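Local coordinates for protein Phospholipase/Carboxylesterase (PDB 4Q82) that probably hydrolyses ester bonds of phospholipids or other carboxylic esters, as a serine hydrolase with an alpha/beta-hydrolase fold, at residues A[79-84]-A[271-276]; A[101-104]-A[108-111]. All coordinates share one frame; numbering follows the deposited sequence.

Both contacts lie on the same face of the central mixed sheet, and strand 80-86 is common ground for them. Contact 1 sets this strand against the C-terminal helix 268-273, whereas contact 2 lies in the connection that follows the strand and leads through helix 107-113 to strand 124-128. Along the chain, both segments of contact 2 fall between the two segments of contact 1. Their centres are about 20 Å apart, yet they meet directly, M83 SE packing 4.0 Å from P108 CG. An early and the last helix of the hydrolase fold thus cover one sheet face. The serine sulfonylated in this crystal, consistent with a nucleophile, belongs to neither contact.

Contact 1: residues A[79-84]-A[271-276]; sequences PAPLMV and WLLSQS
P81 and M83 on strand 80-86 face L273 and L272 on helix 268-273, with CA-CA separations of 8.0 Å for P81-L273 and 9.3 Å for M83-L272, so that the two leucines fall in opposite sequence order to their partners. Each pair touches through carbon alone. The pyrrolidine ring of P81 offers its outer corner, CG standing 3.9 Å from the CD2 methyl of L273, with CB slightly farther from the same methyl; ring and branch cross obliquely. L273 CG lies anti to the carbonyl carbon (chi1 -73°), which brings the CD2 branch closer to the strand than the direction of its CB alone would. In the second pair the selenomethionine M83 leaves the strand extended and then bends at its last torsion (chi3 -60°), so that CE comes 3.8 Å from L272 CD1, the two side chains crossing at about a right angle. This is a helix-on-sheet contact of the alpha/beta-hydrolase fold: the last helix rests on the parallel part of the sheet, L272 also touching Y160, A186 and V188 while L273 reaches R158 and F123. Past the leucines the chain folds back on the helix. S274 OG donates to W271 O over 2.6 Å, tilted 16° from the carbonyl plane, alongside a weak backbone bond from S274 N to the same oxygen. Q275 N is bonded to L272 O, and the Q275 amide then turns over the indole of W271, NE2 lying 3.4 Å above the ring plane toward its rim. D242 OD2 takes a hydrogen bond from that NE2 and Y160 OH is bonded to Q275 O, while W211 meets the W271 ring edge-to-face.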
ATOM      1  N   PRO A  79       8.410  12.874  13.337  1.00 42.32           N
ATOM      2  CA  PRO A  79       7.262  12.223  12.694  1.00 39.19           C
ATOM      3  C   PRO A  79       7.715  11.333  11.525  1.00 36.16           C
ATOM      4  O   PRO A  79       8.493  11.771  10.685  1.00 36.46           O
ATOM      5  CB  PRO A  79       6.418  13.402  12.206  1.00 39.99           C
ATOM      6  CG  PRO A  79       6.753  14.516  13.186  1.00 43.39           C
ATOM      7  CD  PRO A  79       8.215  14.329  13.490  1.00 44.51           C
ATOM      8  N   ALA A  80       7.246  10.091  11.496  1.00 32.77           N
ATOM      9  CA  ALA A  80       7.712   9.145  10.481  1.00 30.66           C
ATOM     10  C   ALA A  80       6.763   9.091   9.304  1.00 29.95           C
ATOM     11  O   ALA A  80       5.559   9.241   9.484  1.00 29.46           O
ATOM     12  CB  ALA A  80       7.869   7.753  11.084  1.00 29.91           C
ATOM     13  N   PRO A  81       7.291   8.856   8.092  1.00 28.65           N
ATOM     14  CA  PRO A  81       6.367   8.574   6.985  1.00 26.75           C
ATOM     15  C   PRO A  81       5.554   7.333   7.300  1.00 25.09           C
ATOM     16  O   PRO A  81       6.004   6.491   8.073  1.00 25.18           O
ATOM     17  CB  PRO A  81       7.294   8.345   5.781  1.00 26.58           C
ATOM     18  CG  PRO A  81       8.639   8.036   6.380  1.00 27.49           C
ATOM     19  CD  PRO A  81       8.702   8.787   7.674  1.00 29.04           C
ATOM     20  N   LEU A  82       4.357   7.237   6.729  1.00 24.01           N
ATOM     21  CA  LEU A  82       3.463   6.129   7.006  1.00 22.57           C
ATOM     22  C   LEU A  82       3.172   5.371   5.722  1.00 20.98           C
ATOM     23  O   LEU A  82       2.894   5.975   4.677  1.00 20.78           O
ATOM     24  CB  LEU A  82       2.147   6.619   7.627  1.00 23.36           C
ATOM     25  CG  LEU A  82       0.984   5.624   7.684  1.00 22.20           C
ATOM     26  CD1 LEU A  82       1.324   4.504   8.649  1.00 21.67           C
ATOM     27  CD2 LEU A  82      -0.274   6.354   8.153  1.00 23.78           C
HETATM   28  N   MSE A  83       3.242   4.047   5.805  1.00 19.08           N
HETATM   29  CA  MSE A  83       2.826   3.192   4.713  1.00 17.44           C
HETATM   30  C   MSE A  83       1.738   2.258   5.200  1.00 20.61           C
HETATM   31  O   MSE A  83       1.946   1.520   6.169  1.00 18.86           O
HETATM   32  CB  MSE A  83       4.011   2.378   4.168  1.00 16.54           C
HETATM   33  CG  MSE A  83       3.632   1.427   3.034  1.00 15.63           C
HETATM   34 SE   MSE A  83       5.107   0.208   2.573  0.64 20.05          SE
HETATM   35  CE  MSE A  83       6.447   1.538   2.053  1.00 15.29           C
ATOM     36  N   VAL A  84       0.588   2.266   4.528  1.00 16.44           N
ATOM     37  CA  VAL A  84      -0.456   1.303   4.874  1.00 16.04           C
ATOM     38  C   VAL A  84      -0.583   0.348   3.692  1.00 17.36           C
ATOM     39  O   VAL A  84      -0.803   0.775   2.548  1.00 17.26           O
ATOM     40  CB  VAL A  84      -1.795   1.979   5.187  1.00 17.02           C
ATOM     41  CG1 VAL A  84      -2.893   0.923   5.498  1.00 21.28           C
ATOM     42  CG2 VAL A  84      -1.636   2.943   6.394  1.00 18.98           C
ATOM     43  N   TRP A 271      10.895   6.071  -4.541  1.00 17.40           N
ATOM     44  CA  TRP A 271       9.888   6.832  -5.282  1.00 18.09           C
ATOM     45  C   TRP A 271       8.820   7.377  -4.328  1.00 17.97           C
ATOM     46  O   TRP A 271       8.476   8.565  -4.391  1.00 19.82           O
ATOM     47  CB  TRP A 271       9.233   5.976  -6.387  1.00 15.95           C
ATOM     48  CG  TRP A 271       8.217   6.765  -7.193  1.00 17.50           C
ATOM     49  CD1 TRP A 271       8.468   7.640  -8.227  1.00 19.14           C
ATOM     50  CD2 TRP A 271       6.796   6.776  -6.995  1.00 17.43           C
ATOM     51  NE1 TRP A 271       7.272   8.178  -8.693  1.00 19.33           N
ATOM     52  CE2 TRP A 271       6.240   7.665  -7.950  1.00 18.34           C
ATOM     53  CE3 TRP A 271       5.935   6.111  -6.107  1.00 16.20           C
ATOM     54  CZ2 TRP A 271       4.855   7.897  -8.047  1.00 18.34           C
ATOM     55  CZ3 TRP A 271       4.562   6.348  -6.204  1.00 15.71           C
ATOM     56  CH2 TRP A 271       4.041   7.229  -7.169  1.00 17.45           C
ATOM     57  N   LEU A 272       8.289   6.525  -3.450  1.00 16.18           N
ATOM     58  CA  LEU A 272       7.319   7.003  -2.459  1.00 16.70           C
ATOM     59  C   LEU A 272       7.880   8.180  -1.678  1.00 18.35           C
ATOM     60  O   LEU A 272       7.268   9.247  -1.595  1.00 19.64           O
ATOM     61  CB  LEU A 272       6.920   5.879  -1.490  1.00 15.83           C
ATOM     62  CG  LEU A 272       5.930   4.847  -2.059  1.00 14.83           C
ATOM     63  CD1 LEU A 272       5.729   3.693  -1.043  1.00 13.65           C
ATOM     64  CD2 LEU A 272       4.589   5.481  -2.357  1.00 15.96           C
ATOM     65  N   LEU A 273       9.072   7.994  -1.133  1.00 17.90           N
ATOM     66  CA  LEU A 273       9.668   9.030  -0.285  1.00 21.45           C
ATOM     67  C   LEU A 273       9.950  10.326  -1.053  1.00 22.95           C
ATOM     68  O   LEU A 273      10.086  11.391  -0.452  1.00 23.50           O
ATOM     69  CB  LEU A 273      10.952   8.494   0.363  1.00 21.69           C
ATOM     70  CG  LEU A 273      10.674   7.464   1.475  1.00 22.34           C
ATOM     71  CD1 LEU A 273      11.919   6.680   1.818  1.00 21.95           C
ATOM     72  CD2 LEU A 273      10.119   8.142   2.726  1.00 24.52           C
ATOM     73  N   SER A 274      10.020  10.249  -2.377  1.00 23.48           N
ATOM     74  CA  SER A 274      10.185  11.474  -3.157  1.00 25.10           C
ATOM     75  C   SER A 274       8.859  12.258  -3.276  1.00 25.07           C
ATOM     76  O   SER A 274       8.842  13.402  -3.730  1.00 24.76           O
ATOM     77  CB  SER A 274      10.746  11.157  -4.545  1.00 24.77           C
ATOM     78  OG  SER A 274       9.738  10.640  -5.391  1.00 24.95           O
ATOM     79  N   GLN A 275       7.754  11.648  -2.856  1.00 22.98           N
ATOM     80  CA  GLN A 275       6.441  12.301  -2.917  1.00 24.31           C
ATOM     81  C   GLN A 275       6.015  12.830  -1.565  1.00 26.57           C
ATOM     82  O   GLN A 275       6.268  12.192  -0.550  1.00 26.30           O
ATOM     83  CB  GLN A 275       5.376  11.309  -3.425  1.00 22.01           C
ATOM     84  CG  GLN A 275       5.814  10.553  -4.673  1.00 21.24           C
ATOM     85  CD  GLN A 275       6.071  11.479  -5.843  1.00 24.81           C
ATOM     86  OE1 GLN A 275       5.454  12.525  -5.951  1.00 24.96           O
ATOM     87  NE2 GLN A 275       6.973  11.085  -6.732  1.00 26.60           N
ATOM     88  N   SER A 276       5.337  13.976  -1.545  1.00 28.83           N
ATOM     89  CA  SER A 276       4.791  14.489  -0.305  1.00 31.40           C
ATOM     90  C   SER A 276       3.701  15.508  -0.590  1.00 34.20           C
ATOM     91  O   SER A 276       3.658  16.080  -1.678  1.00 35.51           O
ATOM     92  CB  SER A 276       5.890  15.132   0.554  1.00 34.07           C
ATOM     93  OG  SER A 276       6.376  16.298  -0.070  1.00 35.85           O
TER

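Contact 2: residues A[101-104]-A[108-111]; sequences DKVL and PPRY
P109 carries much of this contact, the CB-CG side of its ring fitting against V103 and L104 at the end of the preceding turn. Its CG is 3.4 Å from the carbonyl oxygen V103 O and 4.2 Å from the methyl V103 CG1, so the same ring corner meets both backbone and side chain. That methyl is placed by V103's first torsion, CG1 lying anti to the backbone N (chi1 176°). L104 slants across the ring with one branch, CD2 lying 4.1 Å from P109 CB and at a similar distance from the oxygen P109 O. The backbone completes the fit, L104 O approaching R110 CB to 3.1 Å, a close carbon-oxygen contact where the two segments have their nearest CA atoms. Beyond CB the arginine leads off, extended from CG to NE, and its NH1 is hydrogen-bonded to A105 O in the short link between the segments; R114 NH2, a like charge, is near the same NH1. On the way, R110 CD passes 3.8 Å above one face of the Y111 ring, toward its rim, while Y111 CE1 lies at the guanidinium edge. In the outer shell, a backbone bond of 3.1 Å from L104 N to D101 O closes the turn that presents V103 and L104. W68 of strand 67-70 touches both of these side chains, and F85 and S127 of the neighbouring strands lie against P109. The whole is a helical turn followed by helix 107-113, within the beta-alpha-beta crossover from strand 80-86 to the adjacent parallel strand 124-128, as in the alpha/beta-hydrolase fold.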
ATOM      1  N   ASP A 101      -1.776 -14.212  10.950  0.53 25.36           N
ATOM      2  CA  ASP A 101      -0.593 -14.873  10.414  0.53 25.61           C
ATOM      3  C   ASP A 101      -0.679 -14.990   8.880  0.53 24.03           C
ATOM      4  O   ASP A 101       0.342 -14.945   8.199  0.53 22.08           O
ATOM      5  CB  ASP A 101      -0.394 -16.247  11.058  0.53 27.96           C
ATOM      6  CG  ASP A 101       0.453 -16.186  12.333  0.53 30.34           C
ATOM      7  OD1 ASP A 101       1.125 -15.155  12.575  0.53 30.04           O
ATOM      8  OD2 ASP A 101       0.468 -17.185  13.087  0.53 32.88           O
ATOM      9  N   LYS A 102      -1.892 -15.107   8.336  1.00 23.38           N
ATOM     10  CA  LYS A 102      -2.061 -15.184   6.871  1.00 22.89           C
ATOM     11  C   LYS A 102      -1.476 -13.973   6.153  1.00 21.74           C
ATOM     12  O   LYS A 102      -0.951 -14.100   5.046  1.00 20.41           O
ATOM     13  CB  LYS A 102      -3.542 -15.299   6.481  1.00 23.77           C
ATOM     14  CG  LYS A 102      -4.190 -16.632   6.813  1.00 27.31           C
ATOM     15  CD  LYS A 102      -5.643 -16.599   6.350  1.00 29.00           C
ATOM     16  CE  LYS A 102      -6.503 -17.685   6.994  1.00 33.47           C
ATOM     17  NZ  LYS A 102      -7.965 -17.342   6.844  1.00 35.18           N
ATOM     18  N   VAL A 103      -1.596 -12.803   6.775  1.00 20.93           N
ATOM     19  CA  VAL A 103      -1.194 -11.552   6.137  1.00 18.86           C
ATOM     20  C   VAL A 103       0.329 -11.506   5.950  1.00 19.33           C
ATOM     21  O   VAL A 103       0.835 -10.744   5.111  1.00 18.12           O
ATOM     22  CB  VAL A 103      -1.718 -10.315   6.952  1.00 18.33           C
ATOM     23  CG1 VAL A 103      -1.232  -8.993   6.365  1.00 17.73           C
ATOM     24  CG2 VAL A 103      -3.256 -10.321   7.043  1.00 19.04           C
ATOM     25  N   LEU A 104       1.068 -12.358   6.665  1.00 20.27           N
ATOM     26  CA  LEU A 104       2.520 -12.389   6.505  1.00 20.22           C
ATOM     27  C   LEU A 104       2.979 -13.032   5.184  1.00 20.41           C
ATOM     28  O   LEU A 104       4.177 -13.041   4.885  1.00 19.71           O
ATOM     29  CB  LEU A 104       3.184 -13.129   7.673  1.00 21.23           C
ATOM     30  CG  LEU A 104       2.889 -12.595   9.071  1.00 23.02           C
ATOM     31  CD1 LEU A 104       3.583 -13.491  10.105  1.00 24.69           C
ATOM     32  CD2 LEU A 104       3.369 -11.137   9.183  1.00 22.39           C
ATOM     33  N   PRO A 108       5.121  -6.124   2.113  1.00 14.56           N
ATOM     34  CA  PRO A 108       5.963  -5.609   3.196  1.00 14.70           C
ATOM     35  C   PRO A 108       5.959  -6.473   4.467  1.00 15.32           C
ATOM     36  O   PRO A 108       7.059  -6.722   4.976  1.00 15.75           O
ATOM     37  CB  PRO A 108       5.367  -4.222   3.463  1.00 15.56           C
ATOM     38  CG  PRO A 108       4.957  -3.770   2.069  1.00 15.63           C
ATOM     39  CD  PRO A 108       4.349  -5.050   1.456  1.00 14.60           C
ATOM     40  N   PRO A 109       4.782  -6.940   4.956  1.00 15.31           N
ATOM     41  CA  PRO A 109       4.885  -7.675   6.231  1.00 16.05           C
ATOM     42  C   PRO A 109       5.643  -9.000   6.095  1.00 16.33           C
ATOM     43  O   PRO A 109       6.253  -9.459   7.068  1.00 16.70           O
ATOM     44  CB  PRO A 109       3.415  -7.899   6.628  1.00 16.82           C
ATOM     45  CG  PRO A 109       2.651  -7.844   5.318  1.00 15.85           C
ATOM     46  CD  PRO A 109       3.370  -6.751   4.553  1.00 14.59           C
ATOM     47  N   ARG A 110       5.605  -9.618   4.910  1.00 15.25           N
ATOM     48  CA  ARG A 110       6.432 -10.800   4.671  1.00 16.08           C
ATOM     49  C   ARG A 110       7.913 -10.484   4.885  1.00 15.92           C
ATOM     50  O   ARG A 110       8.601 -11.178   5.656  1.00 17.39           O
ATOM     51  CB  ARG A 110       6.222 -11.333   3.239  1.00 15.59           C
ATOM     52  CG  ARG A 110       7.175 -12.457   2.854  1.00 19.73           C
ATOM     53  CD  ARG A 110       7.153 -12.688   1.341  1.00 21.46           C
ATOM     54  NE  ARG A 110       8.127 -13.702   0.945  1.00 24.60           N
ATOM     55  CZ  ARG A 110       7.884 -15.008   0.940  1.00 29.65           C
ATOM     56  NH1 ARG A 110       6.689 -15.473   1.301  1.00 31.37           N
ATOM     57  NH2 ARG A 110       8.834 -15.853   0.567  1.00 32.20           N
ATOM     58  N   TYR A 111       8.398  -9.432   4.232  1.00 14.12           N
ATOM     59  CA  TYR A 111       9.831  -9.107   4.308  1.00 16.45           C
ATOM     60  C   TYR A 111      10.191  -8.635   5.691  1.00 17.33           C
ATOM     61  O   TYR A 111      11.271  -8.953   6.202  1.00 18.13           O
ATOM     62  CB  TYR A 111      10.215  -8.061   3.239  1.00 14.69           C
ATOM     63  CG  TYR A 111       9.824  -8.621   1.890  1.00 14.66           C
ATOM     64  CD1 TYR A 111      10.482  -9.746   1.369  1.00 15.70           C
ATOM     65  CD2 TYR A 111       8.751  -8.095   1.181  1.00 13.88           C
ATOM     66  CE1 TYR A 111      10.078 -10.325   0.158  1.00 15.75           C
ATOM     67  CE2 TYR A 111       8.347  -8.651  -0.016  1.00 14.06           C
ATOM     68  CZ  TYR A 111       9.011  -9.764  -0.524  1.00 15.08           C
ATOM     69  OH  TYR A 111       8.578 -10.328  -1.716  1.00 15.11           O
TER